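Local coordinates for protein monalysin (Pseudomonas entomophila, PDB 4MKO) that forms pores in host cell membranes as an aerolysin-like beta-barrel toxin, lysing cells and damaging the intestine of infected Drosophila, at residues A[141-146]-A[184-189]; A[54-59]-A[197-202]; A[60-65]-A[75-80]; A[81-86]-A[180-185]. All coordinates share one frame; numbering follows the deposited sequence. Where two conformers were deposited one is given.

Interaction 1 (A[141-146]-A[184-189]); sequences YQVVLV and QRKRVI. With ACT (acetate ion), chain J.
With CG anti to the backbone N (chi1 -173°) and an otherwise extended chain, Gln142 stretches across to the neighbouring strand and lays its amide beside the backbone of Gln184. Gln184 has torsions of the same kind, chi1 -170° and then an extended chain, so its side chain runs next to Val143 and brings OE1 to 3.4 Å from Val143 CG1, while its NE2 is hydrogen-bonded to Ser111 O and Asp13 OD1. Gln142 NE2 donates to Gln184 O at 3.1 Å, the acceptor lying in the amide plane but the donor well above the carbonyl plane. It gives its second N-H to Thr80 O, so both are used and the rotation of the amide is fixed. The two segments are antiparallel neighbours in the long sheet of this aerolysin-like fold. Tyr141 N to Val188 O and Val188 N to Tyr141 O, each 2.9 Å, make a hydrogen-bonded pair, and Gln142 faces Arg187 in the next, non-hydrogen-bonded one. At Arg185, the centre of an inverse gamma turn, the second strand turns a corner. Pairing survives on either side of it: Val143 N donates to Lys186 O at 3.0 Å, and Gln184 N donates to Val143 O. Val143 CG2 packs against Lys186 CB at 3.8 Å. Lys186, bent at chi3, carries NZ to Asp17, a salt bridge, and to O of an acetate ion at 2.8 Å, probably from the crystallisation liquor.

Interaction 2 (A[54-59]-A[197-202]); sequences PVFAYL and TPLDWD
Leu199 and the ring of Tyr58 make the main apolar contact between strand 54-59 and the loop that leads into helix 201-211. Leu199 CB sits 4.0 Å from Tyr58 CD2, and the backbone Leu199 O approaches the same ring obliquely, 3.6 Å from Tyr58 CE2. The other end of Leu199 goes to Phe56: its CD1 lies near the plane of that ring, at the edge, 4.0 Å from Phe56 CE2. Tyr58 CG is in the crowded position between backbone N and carbonyl carbon (chi1 71°), and this carries the phenol along the loop until OH comes 3.7 Å from Trp201 CE3. No direct hydrogen bond joins the segments. A water does it instead, donating to Leu59 O at 2.7 Å and accepting from Leu199 N at 2.9 Å, while Pro198 CB packs on Leu59 O at 3.5 Å. One step out, Asp200 is the N-cap, its side chain capping a backbone N of the first turn and its OD1 bonded to Thr203 OG1; Trp201 NE1 is bonded to Ser90 OG. Phe56 belongs to a classic beta bulge with Val55, both facing Val146, and its ring meets Trp31 edge-to-face. Helix 201-211 lies against strand 46-67, with Val204 touching Tyr58 and Leu199, and Val208 touching Phe56, while Trp201 reaches on to Leu179 and Ala181 of strand 173-191.

Interaction 3 (A[60-65]-A[75-80]); sequences QYVETI and LSYQLT
Strand 72-81, in the region thought to form the pore, passes close to strand 46-67 here: segments 60-65 and 75-80 run antiparallel, their axes 7.5 Å apart at closest, with no direct hydrogen bond between the two segments. Side chains and two bridging waters make the contact instead. Val62 sets CG2 against Leu79 CD2 at 3.8 Å, and Ile65 meets Leu75 tip to tip, CD1 to CD1 at 3.6 Å. Glu63, its CG in the crowded position (chi1 65°) and its chain then extended, lays its carboxylate across Tyr77 CB, 3.5 Å from OE2. A water donates to that OE2 at 2.8 Å and accepts from Gln78 N at 2.9 Å; a second water joins Gln60 NE2 to Thr80 OG1. Tyr77 OH turns away, to Thr130 and Arg187. Val62 and Glu63 both face Ile140, and so side chains of two successive residues point toward 75-80: a classic beta bulge, packed beside the two-stranded antiparallel sheet of 72-81 and 124-133 in an aerolysin-like toxin.

Interaction 4 (A[81-86]-A[180-185]); sequences KGHTRS and SAITQR
Two backbone hydrogen bonds tie the loop before helix 85-90 to segment 180-185. Thr183 N donates to Gly82 O at 3.1 Å, in the carbonyl plane, and Thr84 N donates to Ala181 O at 3.0 Å from well above that carbonyl's plane. Between them His83 and Ile182 form a single bridge, their CA atoms 4.0 Å apart. Gly82 O also accepts a hydrogen bond from a water that donates to Thr183 OG1 too, and Thr183 OG1 is bonded to Thr80 O besides. Gly82 N donates to another water at 2.8 Å, which can in turn donate to Thr183 O, one of several acceptors competing for its protons. The imidazole is gripped at both nitrogens: ND1 by Ser121 O, and NE2 by a water in the ring plane, 2.8 Å away, that also touches Ser180 OG, itself bonded to His149. Ile182 CG2 lies over one face of that ring, 3.9 Å from His83 CD2 and only 8° off the normal through the centroid, a CH-pi contact. Thr84 OG1 caps the helix at Phe87 N, and its CG2 packs on Ala181 CB at 3.8 Å. Since Ser121 O can only accept, ND1 of His83 must carry a proton; NE2 could then accept a hydrogen bond from the water while the ring stays neutral, although the geometry does not fix the direction, so the buried histidine probably needs no positive charge.

Interactions 1, 2 and 4 are buried near the middle of the molecule, whereas interaction 3 lies at the surface toward one end. Strand 136-151 stands between two neighbours: interaction 1 pairs it with strand 173-191, and its other edge bonds to strand 46-67, used by interactions 2 and 3. Interactions 1 and 4 share Gln184 and Arg185, where strand 173-191 turns its corner. The chemistry follows these places: backbone pairing carried across a corner, with a buried side-chain amide bond, in 1, apolar packing with one bridging water in 2, side chains and waters between separate sheets in 3, and a short backbone bridge with waters in 4. Thr80 O is the polar atom where 1, 3 and 4 meet.

Interaction 1 (A[141-146]-A[184-189])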
loop_
_atom_site.group_PDB
_atom_site.type_symbol
_atom_site.label_atom_id
_atom_site.label_comp_id
_atom_site.label_asym_id
_atom_site.label_seq_id
_atom_site.Cartn_x
_atom_site.Cartn_y
_atom_site.Cartn_z
ATOM N N TYR A 141 12.249 8.495 2.113
ATOM C CA TYR A 141 10.974 7.776 2.224
ATOM C C TYR A 141 10.955 6.639 1.221
ATOM O O TYR A 141 11.668 6.708 0.222
ATOM C CB TYR A 141 9.792 8.698 1.874
ATOM C CG TYR A 141 9.759 10.021 2.597
ATOM C CD1 TYR A 141 9.095 10.158 3.814
ATOM C CD2 TYR A 141 10.359 11.153 2.046
ATOM C CE1 TYR A 141 9.042 11.391 4.473
ATOM C CE2 TYR A 141 10.317 12.386 2.699
ATOM C CZ TYR A 141 9.627 12.508 3.893
ATOM O OH TYR A 141 9.586 13.737 4.516
ATOM N N GLN A 142 10.120 5.614 1.454
ATOM C CA GLN A 142 9.927 4.519 0.489
ATOM C C GLN A 142 8.442 4.482 0.104
ATOM O O GLN A 142 7.573 4.656 0.964
ATOM C CB GLN A 142 10.345 3.162 1.053
ATOM C CG GLN A 142 10.315 2.036 0.003
ATOM C CD GLN A 142 10.900 0.719 0.443
ATOM O OE1 GLN A 142 11.286 0.516 1.604
ATOM N NE2 GLN A 142 10.985 -0.206 -0.493
ATOM N N VAL A 143 8.171 4.208 -1.177
ATOM C CA VAL A 143 6.793 4.111 -1.686
ATOM C C VAL A 143 6.128 2.861 -1.143
ATOM O O VAL A 143 6.664 1.745 -1.258
ATOM C CB VAL A 143 6.748 4.133 -3.244
ATOM C CG1 VAL A 143 5.338 3.846 -3.760
ATOM C CG2 VAL A 143 7.289 5.456 -3.807
ATOM N N VAL A 144 4.921 3.052 -0.602
ATOM C CA VAL A 144 4.058 1.978 -0.109
ATOM C C VAL A 144 2.831 1.896 -1.013
ATOM O O VAL A 144 2.194 2.920 -1.306
ATOM C CB VAL A 144 3.634 2.199 1.355
ATOM C CG1 VAL A 144 2.600 1.160 1.791
ATOM C CG2 VAL A 144 4.840 2.164 2.292
ATOM N N LEU A 145 2.501 0.674 -1.446
ATOM C CA LEU A 145 1.324 0.384 -2.255
ATOM C C LEU A 145 0.277 -0.204 -1.336
ATOM O O LEU A 145 0.538 -1.193 -0.649
ATOM C CB LEU A 145 1.640 -0.576 -3.429
ATOM C CG LEU A 145 2.742 -0.097 -4.384
ATOM C CD1 LEU A 145 3.190 -1.223 -5.337
ATOM C CD2 LEU A 145 2.310 1.178 -5.160
ATOM N N VAL A 146 -0.901 0.428 -1.301
ATOM C CA VAL A 146 -2.017 0.033 -0.432
ATOM C C VAL A 146 -3.156 -0.580 -1.229
ATOM O O VAL A 146 -3.602 -0.003 -2.229
ATOM C CB VAL A 146 -2.518 1.223 0.436
ATOM C CG1 VAL A 146 -3.606 0.768 1.418
ATOM C CG2 VAL A 146 -1.354 1.881 1.193
ATOM N N GLN A 184 7.195 -0.798 -2.853
ATOM C CA GLN A 184 7.685 -0.742 -4.234
ATOM C C GLN A 184 9.182 -0.423 -4.131
ATOM O O GLN A 184 9.598 0.240 -3.180
ATOM C CB GLN A 184 6.969 0.380 -5.010
ATOM C CG GLN A 184 7.232 0.370 -6.509
ATOM C CD GLN A 184 6.418 1.410 -7.225
ATOM O OE1 GLN A 184 6.323 2.571 -6.807
ATOM N NE2 GLN A 184 5.847 1.028 -8.342
ATOM N N ARG A 185 9.979 -0.855 -5.119
ATOM C CA ARG A 185 11.422 -0.578 -5.171
ATOM C C ARG A 185 11.633 0.870 -5.663
ATOM O O ARG A 185 12.192 1.113 -6.738
ATOM C CB ARG A 185 12.140 -1.606 -6.058
ATOM C CG ARG A 185 13.657 -1.568 -5.839
ATOM C CD ARG A 185 14.379 -2.802 -6.344
ATOM N NE ARG A 185 14.156 -3.046 -7.764
ATOM C CZ ARG A 185 14.944 -2.616 -8.738
ATOM N NH1 ARG A 185 16.011 -1.876 -8.460
ATOM N NH2 ARG A 185 14.663 -2.908 -10.004
ATOM N N LYS A 186 11.154 1.826 -4.847
ATOM C CA LYS A 186 11.203 3.250 -5.138
ATOM C C LYS A 186 11.347 4.020 -3.833
ATOM O O LYS A 186 10.608 3.767 -2.870
ATOM C CB LYS A 186 9.910 3.633 -5.860
ATOM C CG LYS A 186 9.939 4.947 -6.585
ATOM C CD LYS A 186 8.749 5.088 -7.527
ATOM C CE LYS A 186 8.868 4.244 -8.778
ATOM N NZ LYS A 186 7.762 4.526 -9.726
ATOM N N ARG A 187 12.305 4.933 -3.797
ATOM C CA ARG A 187 12.547 5.757 -2.623
ATOM C C ARG A 187 12.750 7.205 -3.061
ATOM O O ARG A 187 13.272 7.458 -4.146
ATOM C CB ARG A 187 13.743 5.228 -1.803
ATOM C CG ARG A 187 15.115 5.395 -2.475
ATOM C CD ARG A 187 15.800 6.698 -2.102
ATOM N NE ARG A 187 17.057 6.871 -2.840
ATOM C CZ ARG A 187 17.180 7.430 -4.041
ATOM N NH1 ARG A 187 16.107 7.858 -4.698
ATOM N NH2 ARG A 187 18.378 7.544 -4.607
ATOM N N VAL A 188 12.374 8.134 -2.192
ATOM C CA VAL A 188 12.448 9.566 -2.435
ATOM C C VAL A 188 13.365 10.166 -1.385
ATOM O O VAL A 188 13.253 9.814 -0.217
ATOM C CB VAL A 188 11.018 10.187 -2.339
ATOM C CG1 VAL A 188 11.036 11.708 -2.528
ATOM C CG2 VAL A 188 10.059 9.535 -3.346
ATOM N N ILE A 189 14.213 11.118 -1.792
ATOM C CA ILE A 189 15.066 11.886 -0.872
ATOM C C ILE A 189 14.723 13.350 -1.091
ATOM O O ILE A 189 14.791 13.824 -2.222
ATOM C CB ILE A 189 16.597 11.608 -1.030
ATOM C CG1 ILE A 189 16.932 10.095 -0.924
ATOM C CG2 ILE A 189 17.371 12.404 0.035
ATOM C CD1 ILE A 189 18.400 9.760 -1.238
HETATM C C ACT J . 8.432 1.841 -12.467
HETATM O O ACT J . 7.833 2.671 -11.759
HETATM O OXT ACT J . 7.915 0.802 -12.969
HETATM C CH3 ACT J . 9.914 2.122 -12.746
#

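Interaction 2 (A[54-59]-A[197-202])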
loop_
_atom_site.group_PDB
_atom_site.type_symbol
_atom_site.label_atom_id
_atom_site.label_comp_id
_atom_site.label_asym_id
_atom_site.label_seq_id
_atom_site.Cartn_x
_atom_site.Cartn_y
_atom_site.Cartn_z
ATOM N N PRO A 54 -5.910 -2.108 -5.890
ATOM C CA PRO A 54 -5.054 -1.067 -5.282
ATOM C C PRO A 54 -5.940 0.122 -4.954
ATOM O O PRO A 54 -6.890 0.389 -5.699
ATOM C CB PRO A 54 -4.057 -0.683 -6.412
ATOM C CG PRO A 54 -4.331 -1.627 -7.562
ATOM C CD PRO A 54 -5.728 -2.173 -7.360
ATOM N N VAL A 55 -5.636 0.857 -3.872
ATOM C CA VAL A 55 -6.458 2.030 -3.534
ATOM C C VAL A 55 -5.647 3.281 -3.217
ATOM O O VAL A 55 -6.186 4.389 -3.296
ATOM C CB VAL A 55 -7.484 1.750 -2.396
ATOM C CG1 VAL A 55 -8.613 0.822 -2.876
ATOM C CG2 VAL A 55 -6.806 1.204 -1.119
ATOM N N PHE A 56 -4.407 3.102 -2.741
ATOM C CA PHE A 56 -3.631 4.265 -2.310
ATOM C C PHE A 56 -2.151 3.983 -2.417
ATOM O O PHE A 56 -1.731 2.831 -2.463
ATOM C CB PHE A 56 -4.012 4.583 -0.842
ATOM C CG PHE A 56 -3.826 6.038 -0.450
ATOM C CD1 PHE A 56 -4.775 6.994 -0.796
ATOM C CD2 PHE A 56 -2.727 6.439 0.298
ATOM C CE1 PHE A 56 -4.602 8.337 -0.446
ATOM C CE2 PHE A 56 -2.564 7.779 0.668
ATOM C CZ PHE A 56 -3.498 8.719 0.286
ATOM N N ALA A 57 -1.357 5.036 -2.475
ATOM C CA ALA A 57 0.102 4.880 -2.479
ATOM C C ALA A 57 0.632 6.013 -1.661
ATOM O O ALA A 57 0.148 7.138 -1.807
ATOM C CB ALA A 57 0.657 4.927 -3.889
ATOM N N TYR A 58 1.567 5.729 -0.750
ATOM C CA TYR A 58 2.084 6.827 0.068
ATOM C C TYR A 58 3.554 6.649 0.371
ATOM O O TYR A 58 4.112 5.574 0.142
ATOM C CB TYR A 58 1.244 7.062 1.338
ATOM C CG TYR A 58 1.399 5.985 2.381
ATOM C CD1 TYR A 58 0.635 4.821 2.329
ATOM C CD2 TYR A 58 2.266 6.151 3.459
ATOM C CE1 TYR A 58 0.754 3.836 3.305
ATOM C CE2 TYR A 58 2.393 5.170 4.442
ATOM C CZ TYR A 58 1.641 4.008 4.350
ATOM O OH TYR A 58 1.734 3.035 5.298
ATOM N N LEU A 59 4.168 7.699 0.906
ATOM C CA LEU A 59 5.590 7.679 1.237
ATOM C C LEU A 59 5.749 7.387 2.722
ATOM O O LEU A 59 5.243 8.141 3.571
ATOM C CB LEU A 59 6.208 9.038 0.883
ATOM C CG LEU A 59 6.356 9.357 -0.610
ATOM C CD1 LEU A 59 6.939 10.744 -0.803
ATOM C CD2 LEU A 59 7.212 8.319 -1.312
ATOM N N THR A 197 5.368 16.065 7.432
ATOM C CA THR A 197 5.243 14.830 8.201
ATOM C C THR A 197 4.566 13.759 7.337
ATOM O O THR A 197 3.484 14.011 6.793
ATOM C CB THR A 197 4.576 15.077 9.554
ATOM O OG1 THR A 197 5.325 16.099 10.219
ATOM C CG2 THR A 197 4.551 13.818 10.429
ATOM N N PRO A 198 5.228 12.604 7.120
ATOM C CA PRO A 198 4.610 11.588 6.264
ATOM C C PRO A 198 3.427 10.912 6.936
ATOM O O PRO A 198 3.248 10.954 8.156
ATOM C CB PRO A 198 5.752 10.592 6.004
ATOM C CG PRO A 198 6.607 10.692 7.226
ATOM C CD PRO A 198 6.542 12.150 7.637
ATOM N N LEU A 199 2.602 10.309 6.107
ATOM C CA LEU A 199 1.487 9.516 6.579
ATOM C C LEU A 199 2.055 8.216 7.139
ATOM O O LEU A 199 3.147 7.794 6.740
ATOM C CB LEU A 199 0.556 9.198 5.398
ATOM C CG LEU A 199 -0.133 10.403 4.738
ATOM C CD1 LEU A 199 -0.815 9.998 3.445
ATOM C CD2 LEU A 199 -1.144 11.050 5.688
ATOM N N ASP A 200 1.327 7.591 8.070
ATOM C CA ASP A 200 1.698 6.298 8.617
ATOM C C ASP A 200 0.533 5.318 8.397
ATOM O O ASP A 200 -0.547 5.723 7.957
ATOM C CB ASP A 200 2.146 6.388 10.087
ATOM C CG ASP A 200 1.123 6.930 11.064
ATOM O OD1 ASP A 200 -0.095 6.754 10.819
ATOM O OD2 ASP A 200 1.536 7.485 12.104
ATOM N N TRP A 201 0.764 4.037 8.682
ATOM C CA TRP A 201 -0.206 2.984 8.428
ATOM C C TRP A 201 -1.532 3.159 9.179
ATOM O O TRP A 201 -2.584 2.934 8.589
ATOM C CB TRP A 201 0.435 1.629 8.704
ATOM C CG TRP A 201 -0.400 0.439 8.345
ATOM C CD1 TRP A 201 -0.588 -0.674 9.104
ATOM C CD2 TRP A 201 -1.127 0.224 7.123
ATOM N NE1 TRP A 201 -1.376 -1.581 8.431
ATOM C CE2 TRP A 201 -1.696 -1.067 7.200
ATOM C CE3 TRP A 201 -1.289 0.972 5.932
ATOM C CZ2 TRP A 201 -2.488 -1.598 6.183
ATOM C CZ3 TRP A 201 -2.058 0.433 4.910
ATOM C CH2 TRP A 201 -2.688 -0.819 5.059
ATOM N N ASP A 202 -1.483 3.551 10.465
ATOM C CA ASP A 202 -2.679 3.794 11.286
ATOM C C ASP A 202 -3.551 4.883 10.650
ATOM O O ASP A 202 -4.758 4.673 10.454
ATOM C CB ASP A 202 -2.266 4.174 12.722
ATOM C CG ASP A 202 -3.425 4.197 13.692
ATOM O OD1 ASP A 202 -4.058 5.271 13.838
ATOM O OD2 ASP A 202 -3.707 3.143 14.301
HETATM O O HOH W 1 3.502 10.216 3.366
#

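Interaction 3 (A[60-65]-A[75-80])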
loop_
_atom_site.group_PDB
_atom_site.type_symbol
_atom_site.label_atom_id
_atom_site.label_comp_id
_atom_site.label_asym_id
_atom_site.label_seq_id
_atom_site.Cartn_x
_atom_site.Cartn_y
_atom_site.Cartn_z
ATOM N N GLN A 60 6.406 6.272 3.044
ATOM C CA GLN A 60 6.609 5.944 4.449
ATOM C C GLN A 60 8.031 6.299 4.855
ATOM O O GLN A 60 8.975 6.107 4.093
ATOM C CB GLN A 60 6.254 4.488 4.766
ATOM C CG GLN A 60 7.357 3.476 4.510
ATOM C CD GLN A 60 6.990 2.095 5.007
ATOM O OE1 GLN A 60 5.895 1.851 5.552
ATOM N NE2 GLN A 60 7.877 1.144 4.762
ATOM N N TYR A 61 8.163 6.836 6.050
ATOM C CA TYR A 61 9.444 7.299 6.589
ATOM C C TYR A 61 10.529 6.211 6.649
ATOM O O TYR A 61 10.261 5.100 7.108
ATOM C CB TYR A 61 9.194 7.874 7.981
ATOM C CG TYR A 61 10.426 8.463 8.628
ATOM C CD1 TYR A 61 10.899 9.720 8.259
ATOM C CD2 TYR A 61 11.126 7.760 9.607
ATOM C CE1 TYR A 61 12.039 10.267 8.854
ATOM C CE2 TYR A 61 12.263 8.297 10.211
ATOM C CZ TYR A 61 12.717 9.548 9.827
ATOM O OH TYR A 61 13.841 10.079 10.409
ATOM N N VAL A 62 11.757 6.535 6.184
ATOM C CA VAL A 62 12.902 5.626 6.282
ATOM C C VAL A 62 13.890 6.207 7.317
ATOM O O VAL A 62 14.158 5.560 8.329
ATOM C CB VAL A 62 13.573 5.322 4.912
ATOM C CG1 VAL A 62 14.881 4.542 5.084
ATOM C CG2 VAL A 62 12.621 4.571 3.995
ATOM N N GLU A 63 14.419 7.415 7.067
ATOM C CA GLU A 63 15.366 8.086 7.964
ATOM C C GLU A 63 15.630 9.529 7.568
ATOM O O GLU A 63 15.207 9.987 6.501
ATOM C CB GLU A 63 16.691 7.299 8.090
ATOM C CG GLU A 63 17.504 7.204 6.809
ATOM C CD GLU A 63 18.892 6.618 6.997
ATOM O OE1 GLU A 63 19.873 7.258 6.554
ATOM O OE2 GLU A 63 18.999 5.505 7.559
ATOM N N THR A 64 16.332 10.249 8.452
ATOM C CA THR A 64 16.714 11.636 8.227
ATOM C C THR A 64 18.231 11.686 8.407
ATOM O O THR A 64 18.766 10.972 9.258
ATOM C CB THR A 64 16.001 12.574 9.206
ATOM O OG1 THR A 64 14.593 12.359 9.133
ATOM C CG2 THR A 64 16.314 14.036 8.951
ATOM N N ILE A 65 18.911 12.469 7.564
ATOM C CA ILE A 65 20.367 12.605 7.651
ATOM C C ILE A 65 20.782 14.042 7.361
ATOM O O ILE A 65 20.256 14.652 6.420
ATOM C CB ILE A 65 21.110 11.584 6.719
ATOM C CG1 ILE A 65 22.643 11.589 6.959
ATOM C CG2 ILE A 65 20.810 11.834 5.234
ATOM C CD1 ILE A 65 23.133 10.553 7.885
ATOM N N LEU A 75 25.704 7.033 1.424
ATOM C CA LEU A 75 24.808 6.715 2.518
ATOM C C LEU A 75 24.147 5.361 2.325
ATOM O O LEU A 75 23.589 5.115 1.268
ATOM C CB LEU A 75 23.735 7.822 2.646
ATOM C CG LEU A 75 22.905 7.790 3.925
ATOM C CD1 LEU A 75 23.712 8.322 5.121
ATOM C CD2 LEU A 75 21.672 8.623 3.773
ATOM N N SER A 76 24.200 4.499 3.353
ATOM C CA SER A 76 23.548 3.185 3.367
ATOM C C SER A 76 22.323 3.297 4.270
ATOM O O SER A 76 22.407 3.856 5.369
ATOM C CB SER A 76 24.480 2.114 3.933
ATOM O OG SER A 76 25.427 1.689 2.971
ATOM N N TYR A 77 21.193 2.755 3.824
ATOM C CA TYR A 77 19.954 2.807 4.613
ATOM C C TYR A 77 19.158 1.565 4.313
ATOM O O TYR A 77 19.380 0.926 3.276
ATOM C CB TYR A 77 19.134 4.090 4.324
ATOM C CG TYR A 77 19.013 4.412 2.851
ATOM C CD1 TYR A 77 17.988 3.870 2.078
ATOM C CD2 TYR A 77 19.968 5.200 2.209
ATOM C CE1 TYR A 77 17.893 4.139 0.710
ATOM C CE2 TYR A 77 19.904 5.444 0.840
ATOM C CZ TYR A 77 18.862 4.919 0.094
ATOM O OH TYR A 77 18.816 5.180 -1.258
ATOM N N GLN A 78 18.230 1.221 5.202
ATOM C CA GLN A 78 17.438 0.022 5.029
ATOM C C GLN A 78 16.100 0.286 4.376
ATOM O O GLN A 78 15.316 1.089 4.879
ATOM C CB GLN A 78 17.226 -0.693 6.384
ATOM C CG GLN A 78 18.509 -1.227 7.050
ATOM C CD GLN A 78 19.263 -2.184 6.163
ATOM O OE1 GLN A 78 18.803 -3.292 5.880
ATOM N NE2 GLN A 78 20.408 -1.745 5.650
ATOM N N LEU A 79 15.839 -0.400 3.270
ATOM C CA LEU A 79 14.522 -0.388 2.630
ATOM C C LEU A 79 13.937 -1.770 2.873
ATOM O O LEU A 79 14.629 -2.647 3.404
ATOM C CB LEU A 79 14.619 -0.085 1.124
ATOM C CG LEU A 79 15.184 1.286 0.710
ATOM C CD1 LEU A 79 15.176 1.428 -0.806
ATOM C CD2 LEU A 79 14.403 2.458 1.330
ATOM N N THR A 80 12.666 -1.981 2.520
ATOM C CA THR A 80 12.055 -3.301 2.671
ATOM C C THR A 80 11.333 -3.730 1.403
ATOM O O THR A 80 10.967 -2.892 0.562
ATOM C CB THR A 80 11.106 -3.355 3.891
ATOM O OG1 THR A 80 9.993 -2.486 3.661
ATOM C CG2 THR A 80 11.796 -3.009 5.217
HETATM O O HOH W 2 8.444 -1.652 5.699
HETATM O O HOH W 3 17.925 2.883 7.548
#

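Interaction 4 (A[81-86]-A[180-185])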
loop_
_atom_site.group_PDB
_atom_site.type_symbol
_atom_site.label_atom_id
_atom_site.label_comp_id
_atom_site.label_asym_id
_atom_site.label_seq_id
_atom_site.Cartn_x
_atom_site.Cartn_y
_atom_site.Cartn_z
ATOM N N LYS A 81 11.126 -5.052 1.266
ATOM C CA LYS A 81 10.372 -5.671 0.191
ATOM C C LYS A 81 9.316 -6.596 0.797
ATOM O O LYS A 81 9.488 -7.045 1.928
ATOM C CB LYS A 81 11.268 -6.383 -0.837
ATOM C CG LYS A 81 12.169 -7.489 -0.300
ATOM C CD LYS A 81 13.305 -7.744 -1.300
ATOM C CE LYS A 81 14.372 -8.639 -0.722
ATOM N NZ LYS A 81 15.479 -8.873 -1.691
ATOM N N GLY A 82 8.231 -6.831 0.051
ATOM C CA GLY A 82 7.097 -7.638 0.505
ATOM C C GLY A 82 6.121 -6.778 1.280
ATOM O O GLY A 82 6.116 -5.551 1.123
ATOM N N HIS A 83 5.312 -7.390 2.166
ATOM C CA HIS A 83 4.401 -6.586 2.994
ATOM C C HIS A 83 5.196 -5.605 3.869
ATOM O O HIS A 83 6.341 -5.896 4.257
ATOM C CB HIS A 83 3.488 -7.490 3.846
ATOM C CG HIS A 83 2.412 -8.152 3.044
ATOM N ND1 HIS A 83 2.674 -9.270 2.268
ATOM C CD2 HIS A 83 1.116 -7.801 2.879
ATOM C CE1 HIS A 83 1.522 -9.582 1.691
ATOM N NE2 HIS A 83 0.556 -8.731 2.038
ATOM N N THR A 84 4.615 -4.423 4.157
ATOM C CA THR A 84 5.318 -3.423 4.973
ATOM C C THR A 84 5.507 -3.891 6.417
ATOM O O THR A 84 4.718 -4.697 6.906
ATOM C CB THR A 84 4.577 -2.081 4.977
ATOM O OG1 THR A 84 3.360 -2.243 5.716
ATOM C CG2 THR A 84 4.319 -1.551 3.579
ATOM N N ARG A 85 6.513 -3.333 7.113
ATOM C CA ARG A 85 6.731 -3.669 8.513
ATOM C C ARG A 85 5.484 -3.294 9.329
ATOM O O ARG A 85 5.058 -4.082 10.166
ATOM C CB ARG A 85 7.966 -2.942 9.070
ATOM C CG ARG A 85 8.428 -3.476 10.437
ATOM C CD ARG A 85 9.104 -4.846 10.339
ATOM N NE ARG A 85 10.431 -4.795 9.712
ATOM C CZ ARG A 85 11.097 -5.864 9.275
ATOM N NH1 ARG A 85 10.554 -7.074 9.355
ATOM N NH2 ARG A 85 12.299 -5.727 8.729
ATOM N N SER A 86 4.878 -2.118 9.047
ATOM C CA SER A 86 3.667 -1.693 9.760
ATOM C C SER A 86 2.508 -2.650 9.539
ATOM O O SER A 86 1.820 -2.973 10.512
ATOM C CB SER A 86 3.266 -0.275 9.377
ATOM O OG SER A 86 4.279 0.646 9.735
ATOM N N SER A 180 -4.309 -3.890 3.041
ATOM C CA SER A 180 -2.964 -4.415 3.220
ATOM C C SER A 180 -2.010 -3.481 2.512
ATOM O O SER A 180 -2.436 -2.643 1.711
ATOM C CB SER A 180 -2.822 -5.832 2.682
ATOM O OG SER A 180 -2.675 -5.864 1.279
ATOM N N ALA A 181 -0.721 -3.649 2.769
ATOM C CA ALA A 181 0.271 -2.768 2.160
ATOM C C ALA A 181 1.576 -3.515 1.907
ATOM O O ALA A 181 1.990 -4.340 2.720
ATOM C CB ALA A 181 0.514 -1.570 3.058
ATOM N N ILE A 182 2.185 -3.239 0.757
ATOM C CA ILE A 182 3.470 -3.796 0.328
ATOM C C ILE A 182 4.325 -2.606 -0.114
ATOM O O ILE A 182 3.790 -1.513 -0.349
ATOM C CB ILE A 182 3.318 -4.869 -0.809
ATOM C CG1 ILE A 182 2.882 -4.240 -2.174
ATOM C CG2 ILE A 182 2.378 -6.036 -0.387
ATOM C CD1 ILE A 182 2.856 -5.168 -3.389
ATOM N N THR A 183 5.634 -2.806 -0.254
ATOM C CA THR A 183 6.476 -1.720 -0.756
ATOM C C THR A 183 6.775 -1.900 -2.226
ATOM O O THR A 183 6.672 -3.007 -2.770
ATOM C CB THR A 183 7.820 -1.674 -0.020
ATOM O OG1 THR A 183 8.322 -3.008 0.094
ATOM C CG2 THR A 183 7.740 -0.984 1.340
ATOM N N GLN A 184 7.195 -0.798 -2.853
ATOM C CA GLN A 184 7.685 -0.742 -4.234
ATOM C C GLN A 184 9.182 -0.423 -4.131
ATOM O O GLN A 184 9.598 0.240 -3.180
ATOM C CB GLN A 184 6.969 0.380 -5.010
ATOM C CG GLN A 184 7.232 0.370 -6.509
ATOM C CD GLN A 184 6.418 1.410 -7.225
ATOM O OE1 GLN A 184 6.323 2.571 -6.807
ATOM N NE2 GLN A 184 5.847 1.028 -8.342
ATOM N N ARG A 185 9.979 -0.855 -5.119
ATOM C CA ARG A 185 11.422 -0.578 -5.171
ATOM C C ARG A 185 11.633 0.870 -5.663
ATOM O O ARG A 185 12.192 1.113 -6.738
ATOM C CB ARG A 185 12.140 -1.606 -6.058
ATOM C CG ARG A 185 13.657 -1.568 -5.839
ATOM C CD ARG A 185 14.379 -2.802 -6.344
ATOM N NE ARG A 185 14.156 -3.046 -7.764
ATOM C CZ ARG A 185 14.944 -2.616 -8.738
ATOM N NH1 ARG A 185 16.011 -1.876 -8.460
ATOM N NH2 ARG A 185 14.663 -2.908 -10.004
HETATM O O HOH W 4 6.934 -5.726 -2.226
HETATM O O HOH W 5 8.029 -4.093 2.725
HETATM O O HOH W 6 -2.082 -8.625 1.024
#